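Local atomic coordinates of nisin leader peptide-processing serine protease NisP (Lactococcus lactis subsp. lactis, PDB entry 4MZD), a protein that probably acts as a subtilisin-like serine endopeptidase that removes the leader peptide from the precursor of the lantibiotic nisin. Residues A205-T219 / A476-R488. Numbering follows the deposited sequence.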
loop_
_atom_site.group_PDB
_atom_site.type_symbol
_atom_site.label_atom_id
_atom_site.label_comp_id
_atom_site.label_asym_id
_atom_site.label_seq_id
_atom_site.Cartn_x
_atom_site.Cartn_y
_atom_site.Cartn_z
ATOM N N ALA A 205 0.380 0.931 -4.542
ATOM C CA ALA A 205 0.733 1.025 -5.957
ATOM C C ALA A 205 1.281 2.420 -6.191
ATOM O O ALA A 205 1.010 3.324 -5.406
ATOM C CB ALA A 205 -0.497 0.811 -6.820
ATOM N N GLY A 206 2.026 2.618 -7.274
ATOM C CA GLY A 206 2.574 3.931 -7.543
ATOM C C GLY A 206 3.339 3.989 -8.843
ATOM O O GLY A 206 3.311 3.055 -9.646
ATOM N N GLN A 207 4.023 5.109 -9.050
ATOM C CA GLN A 207 4.787 5.336 -10.267
ATOM C C GLN A 207 5.774 6.468 -10.021
ATOM O O GLN A 207 5.551 7.332 -9.161
ATOM C CB GLN A 207 3.864 5.734 -11.421
ATOM C CG GLN A 207 3.204 7.082 -11.193
ATOM C CD GLN A 207 2.071 7.391 -12.159
ATOM O OE1 GLN A 207 0.938 7.572 -11.741
ATOM N NE2 GLN A 207 2.376 7.476 -13.443
ATOM N N TYR A 208 6.852 6.485 -10.795
ATOM C CA TYR A 208 7.789 7.600 -10.735
ATOM C C TYR A 208 7.423 8.658 -11.766
ATOM O O TYR A 208 7.180 8.346 -12.943
ATOM C CB TYR A 208 9.236 7.130 -10.948
ATOM C CG TYR A 208 9.633 6.082 -9.945
ATOM C CD1 TYR A 208 9.731 6.393 -8.595
ATOM C CD2 TYR A 208 9.864 4.774 -10.334
ATOM C CE1 TYR A 208 10.049 5.430 -7.659
ATOM C CE2 TYR A 208 10.189 3.799 -9.403
ATOM C CZ TYR A 208 10.281 4.139 -8.069
ATOM O OH TYR A 208 10.596 3.187 -7.127
ATOM N N LEU A 209 7.389 9.907 -11.312
ATOM C CA LEU A 209 7.082 11.050 -12.165
ATOM C C LEU A 209 8.276 11.995 -12.183
ATOM O O LEU A 209 8.807 12.341 -11.126
ATOM C CB LEU A 209 5.867 11.799 -11.616
ATOM C CG LEU A 209 4.574 10.987 -11.486
ATOM C CD1 LEU A 209 3.490 11.822 -10.833
ATOM C CD2 LEU A 209 4.107 10.479 -12.841
ATOM N N MET A 210 8.696 12.412 -13.377
ATOM C CA MET A 210 9.709 13.457 -13.496
ATOM C C MET A 210 8.945 14.747 -13.746
ATOM O O MET A 210 8.336 14.917 -14.806
ATOM C CB MET A 210 10.691 13.152 -14.633
ATOM C CG MET A 210 11.994 13.978 -14.571
ATOM S SD MET A 210 13.280 13.598 -15.861
ATOM C CE MET A 210 12.536 14.430 -17.283
ATOM N N ILE A 211 8.948 15.638 -12.759
ATOM C CA ILE A 211 8.014 16.763 -12.761
ATOM C C ILE A 211 8.643 18.085 -13.194
ATOM O O ILE A 211 7.968 19.110 -13.230
ATOM C CB ILE A 211 7.299 16.926 -11.399
ATOM C CG1 ILE A 211 8.295 17.230 -10.275
ATOM C CG2 ILE A 211 6.507 15.678 -11.083
ATOM C CD1 ILE A 211 7.632 17.672 -8.976
ATOM N N SER A 212 9.933 18.058 -13.515
ATOM C CA SER A 212 10.603 19.189 -14.156
ATOM C C SER A 212 11.554 18.605 -15.193
ATOM O O SER A 212 11.618 17.386 -15.355
ATOM C CB SER A 212 11.335 20.068 -13.134
ATOM O OG SER A 212 12.405 19.387 -12.509
ATOM N N GLY A 213 12.281 19.456 -15.908
ATOM C CA GLY A 213 13.122 18.961 -16.978
ATOM C C GLY A 213 12.287 18.487 -18.151
ATOM O O GLY A 213 11.132 18.888 -18.313
ATOM N N SER A 214 12.868 17.635 -18.985
ATOM C CA SER A 214 12.173 17.190 -20.185
ATOM C C SER A 214 12.651 15.843 -20.688
ATOM O O SER A 214 13.831 15.497 -20.579
ATOM C CB SER A 214 12.313 18.226 -21.302
ATOM O OG SER A 214 13.674 18.415 -21.640
ATOM N N TYR A 215 11.712 15.084 -21.235
ATOM C CA TYR A 215 12.045 13.900 -22.004
ATOM C C TYR A 215 12.363 14.325 -23.439
ATOM O O TYR A 215 12.283 15.508 -23.779
ATOM C CB TYR A 215 10.878 12.925 -21.991
ATOM C CG TYR A 215 10.541 12.390 -20.618
ATOM C CD1 TYR A 215 11.268 11.349 -20.068
ATOM C CD2 TYR A 215 9.493 12.922 -19.879
ATOM C CE1 TYR A 215 10.967 10.846 -18.823
ATOM C CE2 TYR A 215 9.181 12.427 -18.625
ATOM C CZ TYR A 215 9.922 11.381 -18.099
ATOM O OH TYR A 215 9.628 10.837 -16.860
ATOM N N ASP A 216 12.718 13.365 -24.285
ATOM C CA ASP A 216 13.053 13.669 -25.673
ATOM C C ASP A 216 11.933 14.429 -26.379
ATOM O O ASP A 216 12.193 15.220 -27.285
ATOM C CB ASP A 216 13.402 12.396 -26.451
ATOM C CG ASP A 216 14.806 11.897 -26.158
ATOM O OD1 ASP A 216 15.573 12.621 -25.489
ATOM O OD2 ASP A 216 15.150 10.786 -26.616
ATOM N N ASP A 217 10.689 14.195 -25.972
ATOM C CA ASP A 217 9.554 14.838 -26.633
ATOM C C ASP A 217 9.297 16.259 -26.135
ATOM O O ASP A 217 8.353 16.913 -26.572
ATOM C CB ASP A 217 8.278 13.982 -26.541
ATOM C CG ASP A 217 7.737 13.865 -25.121
ATOM O OD1 ASP A 217 8.245 14.548 -24.208
ATOM O OD2 ASP A 217 6.780 13.085 -24.922
ATOM N N GLY A 218 10.134 16.728 -25.215
ATOM C CA GLY A 218 10.050 18.099 -24.737
ATOM C C GLY A 218 9.143 18.303 -23.534
ATOM O O GLY A 218 9.089 19.402 -22.977
ATOM N N THR A 219 8.434 17.253 -23.133
ATOM C CA THR A 219 7.474 17.356 -22.040
ATOM C C THR A 219 7.987 16.669 -20.780
ATOM O O THR A 219 9.063 16.077 -20.772
ATOM C CB THR A 219 6.128 16.712 -22.417
ATOM O OG1 THR A 219 6.278 15.287 -22.457
ATOM C CG2 THR A 219 5.640 17.226 -23.772
ATOM N N ALA A 476 11.381 0.140 -25.463
ATOM C CA ALA A 476 10.215 -0.713 -25.287
ATOM C C ALA A 476 9.403 -0.262 -24.080
ATOM O O ALA A 476 9.965 0.057 -23.032
ATOM C CB ALA A 476 10.643 -2.164 -25.123
ATOM N N ASN A 477 8.082 -0.229 -24.232
ATOM C CA ASN A 477 7.194 0.048 -23.107
ATOM C C ASN A 477 7.401 -0.964 -21.993
ATOM O O ASN A 477 7.647 -2.143 -22.251
ATOM C CB ASN A 477 5.734 0.032 -23.551
ATOM C CG ASN A 477 5.364 1.246 -24.369
ATOM O OD1 ASN A 477 6.165 2.165 -24.528
ATOM N ND2 ASN A 477 4.142 1.262 -24.886
ATOM N N ASN A 478 7.285 -0.500 -20.754
ATOM C CA ASN A 478 7.604 -1.325 -19.599
ATOM C C ASN A 478 6.864 -0.854 -18.342
ATOM O O ASN A 478 6.116 0.126 -18.382
ATOM C CB ASN A 478 9.115 -1.310 -19.368
ATOM C CG ASN A 478 9.652 0.093 -19.141
ATOM O OD1 ASN A 478 9.597 0.611 -18.027
ATOM N ND2 ASN A 478 10.169 0.717 -20.196
ATOM N N ARG A 479 7.079 -1.555 -17.233
ATOM C CA ARG A 479 6.392 -1.263 -15.976
ATOM C C ARG A 479 6.699 0.136 -15.449
ATOM O O ARG A 479 5.929 0.709 -14.669
ATOM C CB ARG A 479 6.784 -2.290 -14.913
ATOM C CG ARG A 479 5.609 -2.954 -14.224
ATOM C CD ARG A 479 6.062 -3.895 -13.118
ATOM N NE ARG A 479 6.431 -3.172 -11.906
ATOM C CZ ARG A 479 7.673 -2.826 -11.585
ATOM N NH1 ARG A 479 8.681 -3.147 -12.382
ATOM N NH2 ARG A 479 7.904 -2.164 -10.459
ATOM N N ASN A 480 7.837 0.674 -15.870
ATOM C CA ASN A 480 8.263 2.003 -15.460
ATOM C C ASN A 480 8.149 3.042 -16.570
ATOM O O ASN A 480 8.697 4.128 -16.444
ATOM C CB ASN A 480 9.698 1.968 -14.925
ATOM C CG ASN A 480 9.807 1.254 -13.596
ATOM O OD1 ASN A 480 10.460 0.212 -13.488
ATOM N ND2 ASN A 480 9.175 1.809 -12.575
ATOM N N SER A 481 7.430 2.730 -17.648
ATOM C CA SER A 481 7.183 3.734 -18.686
ATOM C C SER A 481 6.359 4.881 -18.129
ATOM O O SER A 481 5.608 4.695 -17.174
ATOM C CB SER A 481 6.439 3.129 -19.875
ATOM O OG SER A 481 7.247 2.204 -20.566
ATOM N N ARG A 482 6.483 6.061 -18.731
ATOM C CA ARG A 482 5.677 7.190 -18.298
ATOM C C ARG A 482 4.211 6.805 -18.282
ATOM O O ARG A 482 3.697 6.229 -19.246
ATOM C CB ARG A 482 5.883 8.382 -19.226
ATOM C CG ARG A 482 7.301 8.886 -19.250
ATOM C CD ARG A 482 7.469 9.925 -20.336
ATOM N NE ARG A 482 6.702 11.130 -20.055
ATOM C CZ ARG A 482 6.551 12.127 -20.921
ATOM N NH1 ARG A 482 7.101 12.042 -22.130
ATOM N NH2 ARG A 482 5.848 13.202 -20.586
ATOM N N GLY A 483 3.538 7.133 -17.187
ATOM C CA GLY A 483 2.111 6.913 -17.074
ATOM C C GLY A 483 1.707 5.552 -16.537
ATOM O O GLY A 483 0.532 5.345 -16.242
ATOM N N ALA A 484 2.654 4.624 -16.403
ATOM C CA ALA A 484 2.318 3.277 -15.930
ATOM C C ALA A 484 2.357 3.187 -14.407
ATOM O O ALA A 484 3.410 3.355 -13.792
ATOM C CB ALA A 484 3.254 2.248 -16.538
ATOM N N VAL A 485 1.206 2.904 -13.802
ATOM C CA VAL A 485 1.126 2.649 -12.368
ATOM C C VAL A 485 1.271 1.148 -12.157
ATOM O O VAL A 485 0.652 0.353 -12.872
ATOM C CB VAL A 485 -0.217 3.138 -11.798
ATOM C CG1 VAL A 485 -0.382 2.722 -10.343
ATOM C CG2 VAL A 485 -0.325 4.644 -11.943
ATOM N N SER A 486 2.099 0.756 -11.198
ATOM C CA SER A 486 2.294 -0.658 -10.928
ATOM C C SER A 486 2.075 -0.959 -9.461
ATOM O O SER A 486 2.232 -0.090 -8.601
ATOM C CB SER A 486 3.684 -1.121 -11.381
ATOM O OG SER A 486 4.725 -0.384 -10.773
ATOM N N VAL A 487 1.705 -2.202 -9.170
ATOM C CA VAL A 487 1.591 -2.607 -7.786
ATOM C C VAL A 487 2.958 -2.556 -7.124
ATOM O O VAL A 487 3.981 -2.800 -7.769
ATOM C CB VAL A 487 0.981 -4.026 -7.634
ATOM C CG1 VAL A 487 -0.440 -4.061 -8.185
ATOM C CG2 VAL A 487 1.864 -5.101 -8.288
ATOM N N ARG A 488 2.986 -2.220 -5.841
ATOM C CA ARG A 488 4.182 -2.400 -5.029
ATOM C C ARG A 488 4.055 -3.728 -4.283
ATOM O O ARG A 488 4.690 -3.962 -3.236
ATOM C CB ARG A 488 4.419 -1.209 -4.089
ATOM C CG ARG A 488 5.248 -0.074 -4.716
ATOM C CD ARG A 488 4.464 0.757 -5.730
ATOM N NE ARG A 488 5.325 1.560 -6.607
ATOM C CZ ARG A 488 5.763 2.790 -6.336
ATOM N NH1 ARG A 488 5.446 3.400 -5.199
ATOM N NH2 ARG A 488 6.532 3.419 -7.213
ATOM O OXT ARG A 488 3.305 -4.590 -4.764
HETATM O O HOH W 1 5.052 7.352 -14.583
HETATM O O HOH W 2 7.543 4.403 -12.658
#
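The new C-terminal end of this chain pairs antiparallel with strand 200-210, in the manner of the P4-P1 residues of a product bound to a subtilisin, consistent with the autocleavage reported for NisP. Gly206 N donates to Ser486 O at 3.0 Å, and Ser486 N returns a bond to Gly206 O at 3.0 Å. Ala205 and Val487 make the adjoining non-hydrogen-bonded pair. Arg488, bent at chi2 (75°), runs along Ala205-Gln207 into what is probably the S1 pocket, one guanidinium face over Gly206 CA, where there is no side chain. Arg488 NH2 lies over one face of the Tyr208 ring, towards the rim, 3.9 Å from Tyr208 CZ; as a cation-pi contact this is long and at most weak. Arg488 NH1 forms a salt bridge with Asp277. Arg488 O bonds Ser353 OG, of the predicted charge-relay serine, and ND2 of Asn248, probably the oxyanion-hole asparagine as in subtilisin. The Val487 side chain lies against His147, also predicted. Val485 CG2 packs 3.2 Å from Gln207 OE1, whose hydrogen bond is to Tyr228 OH. One water joins Gln207 NE2, Tyr208 O and Gly483 N; another links Tyr208 N to Asn480 ND2. Farther out, Arg482 slides along Tyr215, planes 18° apart. Its CD lies over the ring centre, while Met210 CE covers the opposite face. Arg482 NH1 forms a salt bridge to Asp217 OD2 at 3.0 Å, and Arg482 NH2 donates to Thr219 OG1 at 2.8 Å. Asp217 OD1 takes bonds from Thr219 N, an Asx turn, and Thr219 OG1, tying carboxylate and hydroxyl together. Asp221 is hydrogen-bonded to Tyr215 OH and salt-bridged to Arg482 NE. Strand 275-278 also pairs with strand 200-210, helix 222-238 meets Val485 through Tyr228, and helix 256-264 packs against Tyr208 and Asn480.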